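Local coordinates for geranyltranstransferase (Campylobacter jejuni, PDB 3NPK) that catalyses transfer of a geranyl group to isopentenyl diphosphate, giving farnesyl diphosphate and releasing pyrophosphate in isoprenoid biosynthesis, at the pyrophosphate site and the interface of chains A and B. Sequence-based numbering; all coordinates share one arbitrary frame. Chains: chain A/B, Geranyltranstransferase.

Contact 1: the pyrophosphate site. Residues chain A 39-40, 43, 73, 77, 92, 282. With PPV (pyrophosphate), chain C.
A:Lys40 curls over one flank of the pyrophosphate, its chain bent at chi3 (-73°) and again at chi4 so that the aliphatic part arches past O32 and the ammonium swings back to the ligand. The residue belongs to the Gly-Lys-x-x-Arg motif of the polyprenyl synthetases, which, with A:His73 and A:Arg92, forms the site that in this family receives the diphosphate of isopentenyl diphosphate. The bound ion probably occupies that place; it may be a reaction product or may have been picked up from the medium. A:Lys40 NZ bridges both halves of the ion, lying 2.8 Å from PPV O32 of one phosphate and 3.0 Å from PPV O21 of the other. O32 also takes an essentially straight hydrogen bond from the backbone N of A:Lys40 (179° at H), so the same residue grips this oxygen twice. On the same phosphate, the extended A:Arg92 presents its guanidinium side-on: NE donates to PPV O12 at 2.9 Å and NH2 to PPV O22 at 2.7 Å, both oxygens lying in the guanidinium plane. These two in-plane bonds set the rotation of the group, and A:Leu77 CD1, over one face but offset toward the rim, may help hold it. The charges of A:Lys40 and A:Arg92 would stabilise this phosphate and probably favour its deprotonated forms. The other phosphate is met by A:Arg43, whose NH1 donates from the guanidinium edge to PPV O31 at 3.1 Å. Its NH2 reaches a water that also contacts O11 and the hydroxyl OH of A:Tyr282, a poorly ordered side chain. A:His73, with CG anti to the backbone N (chi1 -179°), turns the CE1/NE2 edge of its ring toward the ion, with O11 in the ring plane, while ND1 points past O22. The ring is sandwiched off-centre between A:Leu77 CG and A:Arg43 NH1.

Contact 2: the interface of chains A and B. Residues chain A 18-20, 31, 112, 115-116, 119; chain B 139-140, 144-145.
Helix 103-122 of chain A, flanked by loop 18-20 and helix 27-37, receives the end of helix 128-142 of chain B and the turn after it. B:Leu144 is the plug, with far more surface hidden than any neighbour here. Its chi1 of 62° puts CG in the crowded position between backbone N and carbonyl carbon, and chi2 (93°) directs CD2 to A:Glu116 and A:Pro18 and CD1 to A:Val20. The side chains of B:Leu144 and the bent A:Glu116 cross at about a right angle, with B:Leu144 CD2 3.5 Å from the carboxylate carbon A:Glu116 CD and 3.6 Å from A:Pro18 CB; B:Leu144 CD1 lies 3.8 Å from A:Val20 CB. One turn earlier in the helix, A:Ala112 CB meets B:Leu144 CB. Alongside, A:Leu119 CB lies against B:Ala139 CB at 3.8 Å, while its CD2 crosses the amide of B:Asn145, whose CB covers the centre of one face of the B:Phe140 ring. Polar groups meet through water. A:Glu116 OE1 holds two waters: one reaches the backbone N of B:Leu144 at 2.8 Å and A:Ala112 O, the other B:Ala139 O and B:Asn145 ND2. A:Glu116 OE2 binds a third water, 2.6 Å away, which is also bonded to B:Asn145 ND2. The carboxylate is thus tied by solvent to the partner's main chain and amide. Repeated by two-fold symmetry, this patch probably helps hold together the homodimer typical of the family.

Contact 1: the pyrophosphate site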
loop_
_atom_site.group_PDB
_atom_site.type_symbol
_atom_site.label_atom_id
_atom_site.label_comp_id
_atom_site.label_asym_id
_atom_site.label_seq_id
_atom_site.Cartn_x
_atom_site.Cartn_y
_atom_site.Cartn_z
ATOM N N GLY A 39 3.851 -20.376 -3.612
ATOM C CA GLY A 39 3.764 -19.362 -4.638
ATOM C C GLY A 39 4.697 -19.751 -5.762
ATOM O O GLY A 39 5.870 -20.062 -5.534
ATOM N N LYS A 40 4.181 -19.737 -6.983
ATOM C CA LYS A 40 4.995 -20.063 -8.147
ATOM C C LYS A 40 5.937 -18.920 -8.537
ATOM O O LYS A 40 6.854 -19.113 -9.342
ATOM C CB LYS A 40 4.097 -20.456 -9.323
ATOM C CG LYS A 40 3.263 -21.709 -9.058
ATOM C CD LYS A 40 2.272 -21.995 -10.196
ATOM C CE LYS A 40 1.093 -21.020 -10.197
ATOM N NZ LYS A 40 0.318 -21.061 -8.918
ATOM N N ARG A 43 5.044 -13.783 -11.305
ATOM C CA ARG A 43 5.251 -12.363 -11.570
ATOM C C ARG A 43 6.716 -11.961 -11.364
ATOM O O ARG A 43 7.317 -11.287 -12.221
ATOM C CB ARG A 43 4.299 -11.525 -10.720
ATOM C CG ARG A 43 2.848 -11.778 -11.116
ATOM C CD ARG A 43 1.841 -11.447 -10.025
ATOM N NE ARG A 43 0.485 -11.846 -10.421
ATOM C CZ ARG A 43 0.012 -13.092 -10.369
ATOM N NH1 ARG A 43 0.770 -14.083 -9.915
ATOM N NH2 ARG A 43 -1.238 -13.354 -10.763
ATOM N N HIS A 73 1.361 -9.178 -4.481
ATOM C CA HIS A 73 0.553 -10.328 -4.846
ATOM C C HIS A 73 0.100 -11.096 -3.597
ATOM O O HIS A 73 -1.074 -11.471 -3.469
ATOM C CB HIS A 73 1.324 -11.207 -5.823
ATOM C CG HIS A 73 0.557 -12.402 -6.267
ATOM N ND1 HIS A 73 0.999 -13.692 -6.080
ATOM C CD2 HIS A 73 -0.652 -12.496 -6.865
ATOM C CE1 HIS A 73 0.106 -14.533 -6.573
ATOM N NE2 HIS A 73 -0.913 -13.832 -7.040
ATOM N N LEU A 77 -3.773 -11.871 -1.979
ATOM C CA LEU A 77 -4.319 -13.191 -1.697
ATOM C C LEU A 77 -4.876 -13.259 -0.281
ATOM O O LEU A 77 -5.940 -13.832 -0.060
ATOM C CB LEU A 77 -3.264 -14.276 -1.875
ATOM C CG LEU A 77 -2.636 -14.377 -3.268
ATOM C CD1 LEU A 77 -1.688 -15.552 -3.335
ATOM C CD2 LEU A 77 -3.691 -14.467 -4.380
ATOM N N ARG A 92 -2.062 -21.932 -0.546
ATOM C CA ARG A 92 -0.672 -22.388 -0.663
ATOM C C ARG A 92 -0.355 -23.565 0.273
ATOM O O ARG A 92 0.768 -23.713 0.776
ATOM C CB ARG A 92 0.295 -21.219 -0.448
ATOM C CG ARG A 92 0.277 -20.225 -1.600
ATOM C CD ARG A 92 1.021 -18.938 -1.265
ATOM N NE ARG A 92 1.173 -18.094 -2.446
ATOM C CZ ARG A 92 1.724 -16.880 -2.425
ATOM N NH1 ARG A 92 2.192 -16.376 -1.286
ATOM N NH2 ARG A 92 1.806 -16.166 -3.536
ATOM N N TYR A 282 2.403 -22.262 -16.676
ATOM C CA TYR A 282 1.143 -21.754 -16.140
ATOM C C TYR A 282 -0.050 -22.523 -16.693
ATOM O O TYR A 282 -0.894 -22.998 -15.932
ATOM C CB TYR A 282 1.003 -20.254 -16.411
ATOM C CG TYR A 282 0.301 -19.505 -15.299
ATOM C CD1 TYR A 282 1.024 -18.944 -14.250
ATOM C CD2 TYR A 282 -1.075 -19.362 -15.299
ATOM C CE1 TYR A 282 0.394 -18.261 -13.230
ATOM C CE2 TYR A 282 -1.722 -18.674 -14.282
ATOM C CZ TYR A 282 -0.980 -18.127 -13.252
ATOM O OH TYR A 282 -1.615 -17.440 -12.244
HETATM O O11 PPV C . -2.865 -16.908 -8.125
HETATM P P1 PPV C . -1.447 -17.674 -8.474
HETATM O O21 PPV C . -1.690 -18.965 -9.464
HETATM O O31 PPV C . -0.523 -16.757 -9.143
HETATM O OPP PPV C . -0.917 -18.262 -7.037
HETATM P P2 PPV C . 0.611 -18.349 -6.453
HETATM O O12 PPV C . 0.378 -19.129 -5.019
HETATM O O22 PPV C . 1.176 -16.867 -6.096
HETATM O O32 PPV C . 1.504 -19.121 -7.334
HETATM O O HOH W 1 -3.083 -15.451 -10.837
#

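Contact 2: the interface of chains A and B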
loop_
_atom_site.group_PDB
_atom_site.type_symbol
_atom_site.label_atom_id
_atom_site.label_comp_id
_atom_site.label_asym_id
_atom_site.label_seq_id
_atom_site.Cartn_x
_atom_site.Cartn_y
_atom_site.Cartn_z
ATOM N N PRO A 18 9.837 -9.600 5.700
ATOM C CA PRO A 18 9.607 -8.357 6.442
ATOM C C PRO A 18 9.378 -8.658 7.919
ATOM O O PRO A 18 8.654 -9.593 8.257
ATOM C CB PRO A 18 8.329 -7.777 5.812
ATOM C CG PRO A 18 7.803 -8.803 4.905
ATOM C CD PRO A 18 8.719 -9.966 4.813
ATOM N N LYS A 19 10.006 -7.888 8.791
ATOM C CA LYS A 19 9.837 -8.116 10.225
ATOM C C LYS A 19 10.121 -6.837 10.977
ATOM O O LYS A 19 10.815 -5.950 10.470
ATOM C CB LYS A 19 10.765 -9.225 10.707
ATOM C CG LYS A 19 12.208 -8.990 10.355
ATOM C CD LYS A 19 13.032 -10.236 10.623
ATOM C CE LYS A 19 14.396 -10.146 9.969
ATOM N NZ LYS A 19 15.171 -11.402 10.166
ATOM N N VAL A 20 9.561 -6.740 12.175
ATOM C CA VAL A 20 9.810 -5.621 13.066
ATOM C C VAL A 20 9.995 -6.174 14.478
ATOM O O VAL A 20 9.256 -7.071 14.909
ATOM C CB VAL A 20 8.665 -4.569 13.024
ATOM C CG1 VAL A 20 7.293 -5.186 13.386
ATOM C CG2 VAL A 20 9.007 -3.367 13.911
ATOM N N LEU A 31 3.519 -12.408 9.213
ATOM C CA LEU A 31 4.033 -11.720 8.019
ATOM C C LEU A 31 4.721 -12.693 7.071
ATOM O O LEU A 31 4.571 -12.605 5.847
ATOM C CB LEU A 31 5.037 -10.619 8.418
ATOM C CG LEU A 31 4.514 -9.258 8.908
ATOM C CD1 LEU A 31 5.605 -8.452 9.611
ATOM C CD2 LEU A 31 3.919 -8.449 7.738
ATOM N N ALA A 112 0.230 -4.380 5.890
ATOM C CA ALA A 112 1.685 -4.270 6.012
ATOM C C ALA A 112 2.401 -4.597 4.711
ATOM O O ALA A 112 3.332 -3.897 4.324
ATOM C CB ALA A 112 2.199 -5.148 7.149
ATOM N N THR A 115 1.998 -1.850 1.941
ATOM C CA THR A 115 2.909 -0.720 2.182
ATOM C C THR A 115 4.371 -1.130 2.038
ATOM O O THR A 115 5.191 -0.373 1.499
ATOM C CB THR A 115 2.653 -0.130 3.572
ATOM O OG1 THR A 115 1.272 0.236 3.657
ATOM C CG2 THR A 115 3.513 1.105 3.834
ATOM N N GLU A 116 4.701 -2.330 2.491
ATOM C CA GLU A 116 6.103 -2.756 2.482
ATOM C C GLU A 116 6.641 -2.933 1.060
ATOM O O GLU A 116 7.846 -2.791 0.824
ATOM C CB GLU A 116 6.282 -4.046 3.276
ATOM C CG GLU A 116 7.716 -4.321 3.705
ATOM C CD GLU A 116 8.227 -3.420 4.829
ATOM O OE1 GLU A 116 7.496 -2.522 5.307
ATOM O OE2 GLU A 116 9.392 -3.616 5.236
ATOM N N LEU A 119 8.162 0.305 0.399
ATOM C CA LEU A 119 9.406 0.480 1.144
ATOM C C LEU A 119 10.549 -0.271 0.459
ATOM O O LEU A 119 11.627 0.281 0.241
ATOM C CB LEU A 119 9.257 0.015 2.599
ATOM C CG LEU A 119 10.446 0.323 3.514
ATOM C CD1 LEU A 119 10.718 1.833 3.579
ATOM C CD2 LEU A 119 10.173 -0.214 4.907
ATOM N N ALA B 139 6.478 5.063 3.855
ATOM C CA ALA B 139 6.279 3.615 3.927
ATOM C C ALA B 139 6.848 3.026 5.216
ATOM O O ALA B 139 6.312 2.056 5.748
ATOM C CB ALA B 139 6.869 2.917 2.699
ATOM N N PHE B 140 7.934 3.599 5.716
ATOM C CA PHE B 140 8.494 3.103 6.968
ATOM C C PHE B 140 7.524 3.392 8.116
ATOM O O PHE B 140 7.160 2.504 8.901
ATOM C CB PHE B 140 9.840 3.791 7.254
ATOM C CG PHE B 140 10.493 3.332 8.529
ATOM C CD1 PHE B 140 10.285 4.012 9.723
ATOM C CD2 PHE B 140 11.326 2.227 8.528
ATOM C CE1 PHE B 140 10.897 3.583 10.896
ATOM C CE2 PHE B 140 11.934 1.791 9.694
ATOM C CZ PHE B 140 11.721 2.478 10.878
ATOM N N LEU B 144 4.659 -1.612 8.600
ATOM C CA LEU B 144 4.934 -2.496 9.737
ATOM C C LEU B 144 5.935 -1.915 10.734
ATOM O O LEU B 144 5.947 -2.302 11.896
ATOM C CB LEU B 144 5.391 -3.863 9.243
ATOM C CG LEU B 144 6.683 -3.934 8.439
ATOM C CD1 LEU B 144 7.886 -4.225 9.339
ATOM C CD2 LEU B 144 6.544 -5.031 7.392
ATOM N N ASN B 145 6.763 -0.970 10.297
ATOM C CA ASN B 145 7.700 -0.332 11.223
ATOM C C ASN B 145 7.086 0.767 12.076
ATOM O O ASN B 145 7.752 1.328 12.955
ATOM C CB ASN B 145 8.891 0.234 10.462
ATOM C CG ASN B 145 9.803 -0.854 9.981
ATOM O OD1 ASN B 145 10.534 -1.451 10.782
ATOM N ND2 ASN B 145 9.765 -1.140 8.683
HETATM O O HOH W 2 4.841 -2.164 5.866
HETATM O O HOH W 3 7.340 -0.321 7.159
HETATM O O HOH W 4 11.059 -3.126 7.174
#

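The C-alpha centres of contact 1 and contact 2 are about 20 Å apart, and the two share no residue. The protein groups described around the ion in contact 1 all come from chain A, so the partner chain contributes none of them. A structural connection nevertheless exists: helix 27-37, which lends a leucine to contact 2, runs into the loop that supplies the glycine and lysine of contact 1. Dimer packing may therefore help steady the frame behind the diphosphate site. Each subunit carries its own such site, and the two-fold axis relates them, although the structure alone does not show communication between them.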